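Local atomic coordinates of D-alanyl-D-alanine carboxypeptidase (Mycobacterium tuberculosis H37Rv, PDB entry 4RYE), a protein that probably cleaves the terminal D-Ala-D-Ala of peptidoglycan stem peptides in cell-wall biogenesis, as an S11-family serine peptidase with D,D-carboxypeptidase activity seen in vitro. Residues A133-A138 with A152-D157; T22-D27 with R37-A42. All blocks are in the same frame, centred on the assembly; numbering follows the deposited sequence.

Contact 1: residues A133-A138 with A152-D157; sequences ATSTHA and ASTAHD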
ATOM      1  N   ALA A 133      -0.865  13.474  -6.587  1.00 17.34           N
ATOM      2  CA  ALA A 133      -1.742  12.982  -5.530  1.00 15.72           C
ATOM      3  C   ALA A 133      -1.975  14.090  -4.501  1.00 21.82           C
ATOM      4  O   ALA A 133      -1.403  14.077  -3.410  1.00 17.49           O
ATOM      5  CB  ALA A 133      -1.131  11.742  -4.873  1.00 16.90           C
ATOM      6  N   THR A 134      -2.821  15.052  -4.843  1.00 16.43           N
ATOM      7  CA  THR A 134      -2.923  16.275  -4.053  1.00 19.98           C
ATOM      8  C   THR A 134      -3.978  16.199  -2.946  1.00 19.27           C
ATOM      9  O   THR A 134      -4.212  17.168  -2.224  1.00 21.30           O
ATOM     10  CB  THR A 134      -3.199  17.467  -4.970  1.00 24.42           C
ATOM     11  OG1 THR A 134      -4.412  17.228  -5.686  1.00 19.42           O
ATOM     12  CG2 THR A 134      -2.054  17.628  -5.978  1.00 20.71           C
ATOM     13  N   SER A 135      -4.613  15.042  -2.809  1.00 14.17           N
ATOM     14  CA  SER A 135      -5.512  14.831  -1.685  1.00 19.07           C
ATOM     15  C   SER A 135      -4.848  13.965  -0.633  1.00 21.41           C
ATOM     16  O   SER A 135      -5.499  13.490   0.298  1.00 20.63           O
ATOM     17  CB  SER A 135      -6.822  14.202  -2.151  1.00 19.97           C
ATOM     18  OG  SER A 135      -7.435  15.053  -3.100  1.00 22.40           O
ATOM     19  N   THR A 136      -3.543  13.773  -0.776  1.00 17.67           N
ATOM     20  CA  THR A 136      -2.823  12.916   0.154  1.00 16.91           C
ATOM     21  C   THR A 136      -1.947  13.709   1.112  1.00 16.37           C
ATOM     22  O   THR A 136      -1.181  14.570   0.702  1.00 22.96           O
ATOM     23  CB  THR A 136      -1.986  11.893  -0.602  1.00 18.55           C
ATOM     24  OG1 THR A 136      -2.875  11.072  -1.365  1.00 16.72           O
ATOM     25  CG2 THR A 136      -1.212  11.006   0.364  1.00 17.04           C
ATOM     26  N   HIS A 137      -2.061  13.402   2.396  1.00 17.60           N
ATOM     27  CA  HIS A 137      -1.243  14.061   3.401  1.00 18.21           C
ATOM     28  C   HIS A 137      -0.830  13.032   4.434  1.00 21.40           C
ATOM     29  O   HIS A 137      -1.673  12.491   5.152  1.00 18.02           O
ATOM     30  CB  HIS A 137      -2.038  15.181   4.078  1.00 17.95           C
ATOM     31  CG  HIS A 137      -1.274  15.902   5.145  1.00 23.91           C
ATOM     32  ND1 HIS A 137      -0.188  16.707   4.869  1.00 27.19           N
ATOM     33  CD2 HIS A 137      -1.429  15.931   6.491  1.00 22.52           C
ATOM     34  CE1 HIS A 137       0.289  17.206   5.998  1.00 31.24           C
ATOM     35  NE2 HIS A 137      -0.444  16.751   6.995  1.00 28.30           N
ATOM     36  N   ALA A 138       0.467  12.746   4.495  1.00 16.82           N
ATOM     37  CA  ALA A 138       1.001  11.838   5.508  1.00 16.77           C
ATOM     38  C   ALA A 138       1.259  12.617   6.784  1.00 17.18           C
ATOM     39  O   ALA A 138       1.608  13.797   6.732  1.00 18.85           O
ATOM     40  CB  ALA A 138       2.283  11.208   5.023  1.00 16.93           C
ATOM     41  N   ALA A 152      -4.402  11.477   5.516  1.00 15.70           N
ATOM     42  CA  ALA A 152      -5.469  11.386   4.538  1.00 17.38           C
ATOM     43  C   ALA A 152      -4.957  10.880   3.214  1.00 16.93           C
ATOM     44  O   ALA A 152      -3.833  11.180   2.817  1.00 17.73           O
ATOM     45  CB  ALA A 152      -6.119  12.750   4.340  1.00 19.29           C
ATOM     46  N   SER A 153      -5.799  10.115   2.528  1.00 18.41           N
ATOM     47  CA  SER A 153      -5.607   9.864   1.101  1.00 17.97           C
ATOM     48  C   SER A 153      -6.970   9.566   0.489  1.00 20.98           C
ATOM     49  O   SER A 153      -7.991   9.628   1.177  1.00 17.10           O
ATOM     50  CB  SER A 153      -4.620   8.712   0.859  1.00 17.70           C
ATOM     51  OG  SER A 153      -4.220   8.689  -0.516  1.00 15.24           O
ATOM     52  N   THR A 154      -6.995   9.253  -0.800  1.00 17.35           N
ATOM     53  CA  THR A 154      -8.245   8.906  -1.467  1.00 17.94           C
ATOM     54  C   THR A 154      -7.967   7.645  -2.255  1.00 17.12           C
ATOM     55  O   THR A 154      -6.797   7.322  -2.505  1.00 15.57           O
ATOM     56  CB  THR A 154      -8.727  10.017  -2.423  1.00 21.14           C
ATOM     57  OG1 THR A 154      -7.764  10.203  -3.473  1.00 16.75           O
ATOM     58  CG2 THR A 154      -8.927  11.346  -1.664  1.00 16.99           C
ATOM     59  N   ALA A 155      -9.017   6.922  -2.629  1.00 15.19           N
ATOM     60  CA  ALA A 155      -8.849   5.732  -3.461  1.00 16.68           C
ATOM     61  C   ALA A 155      -8.097   6.093  -4.744  1.00 13.52           C
ATOM     62  O   ALA A 155      -7.182   5.386  -5.169  1.00 13.36           O
ATOM     63  CB  ALA A 155     -10.210   5.104  -3.780  1.00 17.01           C
ATOM     64  N   HIS A 156      -8.476   7.217  -5.342  1.00 13.85           N
ATOM     65  CA  HIS A 156      -7.783   7.741  -6.516  1.00 15.41           C
ATOM     66  C   HIS A 156      -6.296   7.978  -6.251  1.00 15.72           C
ATOM     67  O   HIS A 156      -5.441   7.480  -6.996  1.00 14.50           O
ATOM     68  CB  HIS A 156      -8.459   9.033  -6.999  1.00 14.76           C
ATOM     69  CG  HIS A 156      -7.667   9.777  -8.024  1.00 19.02           C
ATOM     70  ND1 HIS A 156      -6.628  10.628  -7.694  1.00 23.35           N
ATOM     71  CD2 HIS A 156      -7.758   9.805  -9.377  1.00 23.70           C
ATOM     72  CE1 HIS A 156      -6.118  11.146  -8.798  1.00 26.44           C
ATOM     73  NE2 HIS A 156      -6.788  10.667  -9.831  1.00 25.31           N
ATOM     74  N   ASP A 157      -5.965   8.736  -5.207  1.00 12.61           N
ATOM     75  CA  ASP A 157      -4.549   8.969  -4.916  1.00 16.37           C
ATOM     76  C   ASP A 157      -3.779   7.686  -4.596  1.00 18.21           C
ATOM     77  O   ASP A 157      -2.609   7.559  -4.958  1.00 14.17           O
ATOM     78  CB  ASP A 157      -4.364   9.961  -3.762  1.00 15.01           C
ATOM     79  CG  ASP A 157      -4.635  11.392  -4.171  1.00 22.21           C
ATOM     80  OD1 ASP A 157      -5.191  11.600  -5.271  1.00 19.03           O
ATOM     81  OD2 ASP A 157      -4.305  12.314  -3.382  1.00 21.69           O
TER
HETATM   82  O   HOH W   1      -6.349  13.863  -5.645  1.00 25.97           O

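Contact 2: residues T22-D27 with R37-A42; sequences TWIVAD and RDQNVA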
ATOM      1  N   THR A  22     -15.252   3.414   0.108  1.00 18.90           N
ATOM      2  CA  THR A  22     -14.793   4.034  -1.137  1.00 20.25           C
ATOM      3  C   THR A  22     -13.843   3.078  -1.829  1.00 18.24           C
ATOM      4  O   THR A  22     -13.169   2.303  -1.171  1.00 20.99           O
ATOM      5  CB  THR A  22     -14.038   5.369  -0.926  1.00 19.24           C
ATOM      6  OG1 THR A  22     -12.698   5.095  -0.502  1.00 21.55           O
ATOM      7  CG2 THR A  22     -14.765   6.271   0.102  1.00 15.40           C
ATOM      8  N   TRP A  23     -13.791   3.133  -3.154  1.00 16.18           N
ATOM      9  CA  TRP A  23     -12.899   2.260  -3.909  1.00 14.25           C
ATOM     10  C   TRP A  23     -12.794   2.767  -5.341  1.00 12.32           C
ATOM     11  O   TRP A  23     -13.580   3.629  -5.764  1.00 17.64           O
ATOM     12  CB  TRP A  23     -13.372   0.789  -3.868  1.00 15.12           C
ATOM     13  CG  TRP A  23     -14.834   0.590  -4.224  1.00 17.98           C
ATOM     14  CD1 TRP A  23     -15.881   0.446  -3.353  1.00 21.21           C
ATOM     15  CD2 TRP A  23     -15.397   0.505  -5.540  1.00 19.07           C
ATOM     16  NE1 TRP A  23     -17.053   0.290  -4.046  1.00 21.75           N
ATOM     17  CE2 TRP A  23     -16.785   0.327  -5.390  1.00 22.19           C
ATOM     18  CE3 TRP A  23     -14.860   0.574  -6.829  1.00 22.87           C
ATOM     19  CZ2 TRP A  23     -17.649   0.212  -6.485  1.00 24.14           C
ATOM     20  CZ3 TRP A  23     -15.718   0.464  -7.918  1.00 21.93           C
ATOM     21  CH2 TRP A  23     -17.093   0.289  -7.738  1.00 24.76           C
ATOM     22  N   ILE A  24     -11.822   2.243  -6.077  1.00 15.99           N
ATOM     23  CA  ILE A  24     -11.627   2.625  -7.478  1.00 17.42           C
ATOM     24  C   ILE A  24     -11.006   1.442  -8.197  1.00 13.27           C
ATOM     25  O   ILE A  24     -10.322   0.642  -7.579  1.00 13.55           O
ATOM     26  CB  ILE A  24     -10.725   3.893  -7.601  1.00 16.96           C
ATOM     27  CG1 ILE A  24     -10.736   4.457  -9.025  1.00 15.48           C
ATOM     28  CG2 ILE A  24      -9.292   3.616  -7.130  1.00 10.67           C
ATOM     29  CD1 ILE A  24     -10.040   5.823  -9.149  1.00 16.75           C
ATOM     30  N   VAL A  25     -11.289   1.300  -9.486  1.00 14.87           N
ATOM     31  CA  VAL A  25     -10.665   0.276 -10.321  1.00 15.54           C
ATOM     32  C   VAL A  25     -10.107   1.003 -11.527  1.00 15.88           C
ATOM     33  O   VAL A  25     -10.838   1.706 -12.232  1.00 18.43           O
ATOM     34  CB  VAL A  25     -11.676  -0.781 -10.823  1.00 17.66           C
ATOM     35  CG1 VAL A  25     -10.958  -1.842 -11.665  1.00 14.91           C
ATOM     36  CG2 VAL A  25     -12.387  -1.446  -9.649  1.00 23.26           C
ATOM     37  N   ALA A  26      -8.805   0.882 -11.744  1.00 11.31           N
ATOM     38  CA  ALA A  26      -8.158   1.620 -12.821  1.00 11.79           C
ATOM     39  C   ALA A  26      -7.207   0.701 -13.576  1.00 18.32           C
ATOM     40  O   ALA A  26      -6.856  -0.387 -13.091  1.00 14.71           O
ATOM     41  CB  ALA A  26      -7.430   2.864 -12.278  1.00 12.25           C
ATOM     42  N   ASP A  27      -6.810   1.133 -14.771  1.00 15.74           N
ATOM     43  CA  ASP A  27      -5.888   0.375 -15.603  1.00 16.34           C
ATOM     44  C   ASP A  27      -4.491   0.897 -15.282  1.00 14.62           C
ATOM     45  O   ASP A  27      -4.223   2.093 -15.400  1.00 19.57           O
ATOM     46  CB  ASP A  27      -6.235   0.589 -17.079  1.00 17.84           C
ATOM     47  CG  ASP A  27      -5.347  -0.214 -18.036  1.00 26.44           C
ATOM     48  OD1 ASP A  27      -4.102  -0.144 -17.939  1.00 24.62           O
ATOM     49  OD2 ASP A  27      -5.906  -0.900 -18.918  1.00 28.39           O
ATOM     50  N   ARG A  37     -16.196   4.318  -6.498  1.00 21.31           N
ATOM     51  CA  ARG A  37     -17.208   4.772  -5.567  1.00 21.64           C
ATOM     52  C   ARG A  37     -16.575   5.766  -4.610  1.00 23.55           C
ATOM     53  O   ARG A  37     -15.662   5.404  -3.864  1.00 20.95           O
ATOM     54  CB  ARG A  37     -17.803   3.608  -4.788  1.00 23.28           C
ATOM     55  CG  ARG A  37     -18.890   4.059  -3.825  1.00 28.84           C
ATOM     56  CD  ARG A  37     -19.520   2.895  -3.085  1.00 36.76           C
ATOM     57  NE  ARG A  37     -20.466   3.368  -2.082  1.00 46.31           N
ATOM     58  CZ  ARG A  37     -20.722   2.736  -0.943  1.00 54.07           C
ATOM     59  NH1 ARG A  37     -20.098   1.599  -0.661  1.00 58.19           N
ATOM     60  NH2 ARG A  37     -21.599   3.243  -0.085  1.00 53.30           N
ATOM     61  N   ASP A  38     -17.046   7.016  -4.643  1.00 23.46           N
ATOM     62  CA  ASP A  38     -16.472   8.076  -3.815  1.00 28.29           C
ATOM     63  C   ASP A  38     -14.937   8.089  -3.857  1.00 24.28           C
ATOM     64  O   ASP A  38     -14.265   8.305  -2.837  1.00 20.39           O
ATOM     65  CB  ASP A  38     -16.969   7.940  -2.369  1.00 23.95           C
ATOM     66  CG  ASP A  38     -18.407   8.374  -2.199  1.00 36.33           C
ATOM     67  OD1 ASP A  38     -18.926   9.098  -3.076  1.00 30.58           O
ATOM     68  OD2 ASP A  38     -19.015   7.996  -1.174  1.00 42.04           O
ATOM     69  N   GLN A  39     -14.375   7.859  -5.038  1.00 18.08           N
ATOM     70  CA  GLN A  39     -12.934   7.679  -5.150  1.00 17.29           C
ATOM     71  C   GLN A  39     -12.098   8.927  -4.824  1.00 19.28           C
ATOM     72  O   GLN A  39     -10.883   8.837  -4.699  1.00 18.23           O
ATOM     73  CB  GLN A  39     -12.559   7.126  -6.533  1.00 20.38           C
ATOM     74  CG  GLN A  39     -12.906   8.038  -7.691  1.00 23.45           C
ATOM     75  CD  GLN A  39     -14.226   7.654  -8.345  1.00 39.41           C
ATOM     76  OE1 GLN A  39     -15.238   7.421  -7.663  1.00 37.96           O
ATOM     77  NE2 GLN A  39     -14.219   7.574  -9.673  1.00 38.28           N
ATOM     78  N   ASN A  40     -12.734  10.091  -4.697  1.00 20.61           N
ATOM     79  CA  ASN A  40     -12.008  11.305  -4.317  1.00 21.09           C
ATOM     80  C   ASN A  40     -12.319  11.775  -2.891  1.00 22.81           C
ATOM     81  O   ASN A  40     -11.936  12.877  -2.497  1.00 24.65           O
ATOM     82  CB  ASN A  40     -12.290  12.443  -5.306  1.00 21.14           C
ATOM     83  CG  ASN A  40     -11.898  12.088  -6.730  1.00 24.54           C
ATOM     84  OD1 ASN A  40     -10.824  11.541  -6.974  1.00 20.62           O
ATOM     85  ND2 ASN A  40     -12.782  12.380  -7.673  1.00 27.48           N
ATOM     86  N   VAL A  41     -13.022  10.946  -2.125  1.00 19.42           N
ATOM     87  CA  VAL A  41     -13.355  11.293  -0.743  1.00 21.54           C
ATOM     88  C   VAL A  41     -12.192  10.908   0.174  1.00 20.55           C
ATOM     89  O   VAL A  41     -11.726   9.765   0.140  1.00 18.98           O
ATOM     90  CB  VAL A  41     -14.666  10.604  -0.293  1.00 21.28           C
ATOM     91  CG1 VAL A  41     -14.881  10.773   1.206  1.00 28.14           C
ATOM     92  CG2 VAL A  41     -15.856  11.158  -1.077  1.00 21.06           C
ATOM     93  N   ALA A  42     -11.717  11.857   0.986  1.00 20.10           N
ATOM     94  CA  ALA A  42     -10.540  11.626   1.833  1.00 18.10           C
ATOM     95  C   ALA A  42     -10.862  10.811   3.080  1.00 22.62           C
ATOM     96  O   ALA A  42     -11.850  11.067   3.768  1.00 24.84           O
ATOM     97  CB  ALA A  42      -9.874  12.956   2.230  1.00 17.28           C
TER
HETATM   98  O   HOH W   2     -11.707   7.669  -1.511  1.00 16.62           O

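Contact 1: residues A133-A138 with A152-D157
D157 presses its carboxylate against the bend at A133-T136, and both oxygens are engaged. OD2 accepts two bonds: the S135 amide reaches its syn lone pair, with OD2 to S135 N at 2.8 Å and the hydrogen bond bent to 135° at the hydrogen, and the T136 hydroxyl takes the anti lone pair, with OD2 to T136 OG1 at 2.8 Å. The T136 and D157 side chains run antiparallel alongside one another. With T136 OG1 anti to the carbonyl carbon (chi1 -62°), the hydroxyl donates to D157 and accepts from S153, whose OG lies 2.9 Å from T136 OG1, so the three side chains form a chain of hydrogen bonds. D157 OD1 is met nearly along its C-O bond by ND1 of H156, in the plane of the imidazole. Water 1 bridges D157 OD1 and S135 OG. These partners on both oxygens should fix the carboxylate's rotation and are consistent with a charged aspartate. T154 is the helix N-cap, its OG1 accepting from D157 N at 2.9 Å, while its methyl CG2 packs on S135 CB at 3.6 Å. Paired amide-carbonyl bonds make H137 and A152 a single antiparallel bridge. The contact fastens the loop after helix 117-130 to the first turn of helix 155-166; I161, further along it, touches A133 and T136, while H137 reaches back to N125 of helix 117-130.

Contact 2: residues T22-D27 with R37-A42
W23 and R37 form a hydrogen-bonded antiparallel pair in which each backbone amide is satisfied by the other residue's carbonyl. W23 N donates to R37 O at 3.0 Å, within that carbonyl's plane; R37 N donates to W23 O at 2.8 Å and is straighter, 167° at the hydrogen, although the donor stands 29° out of the carbonyl plane. R37 O also receives a CA-H contact from T22, CA to O 3.2 Å.

Beyond this pair the chain turns away from the strand, and water 2 takes over the link. It accepts from T22 OG1 and donates to D38 O and to V41 O, the last at 2.7 Å from the water oxygen. Three protein oxygens are thereby served by one molecule. D38 O has a second donor in V41 N, which closes a type I turn from D38 to V41. A chi1 of 79° turns T22 OG1 toward the water and leaves CG2 anti to the carbonyl carbon, against D38 CB at 3.7 Å.

Apolar contacts flank these bonds. R37 CB sits over one face of the W23 indole, 3.7 Å from the centroid of the five-membered ring, a CH-pi contact offset toward the rim. The arginine chain is extended from CG to NE and crosses the tryptophan side chain at about a right angle, with R37 CD near W23 NE1. I24 CD1 meets Q39 CB and CG.

Strand 22-27 lies between strands 228-237 and 32-37 in the antiparallel sheet: T22 and I24 bond through their backbones to M235 and A233. Both also touch A155 of helix 155-166, which packs beside the contact.

How the contacts relate
From the N terminus, strand 22-27 runs first, and contact 2 closes a hairpin when the chain returns through strand 32-37 into the turn at 38-41. The chain then passes helix 50-60 and continues to helix 117-130, after which contact 1 closes a second loop; the 13 residues between its segments, 139-151, hold no helix or strand. The two closures are in series, neither nested nor crossing, yet their centres lie 11 Å apart and they touch. H156 N probably bonds to Q39 O at 3.0 Å, and A155 O packs against I24 CG2. The start of helix 155-166 thus joins the loop following helix 117-130 to the turn that follows the 22-37 hairpin of the six-stranded sheet.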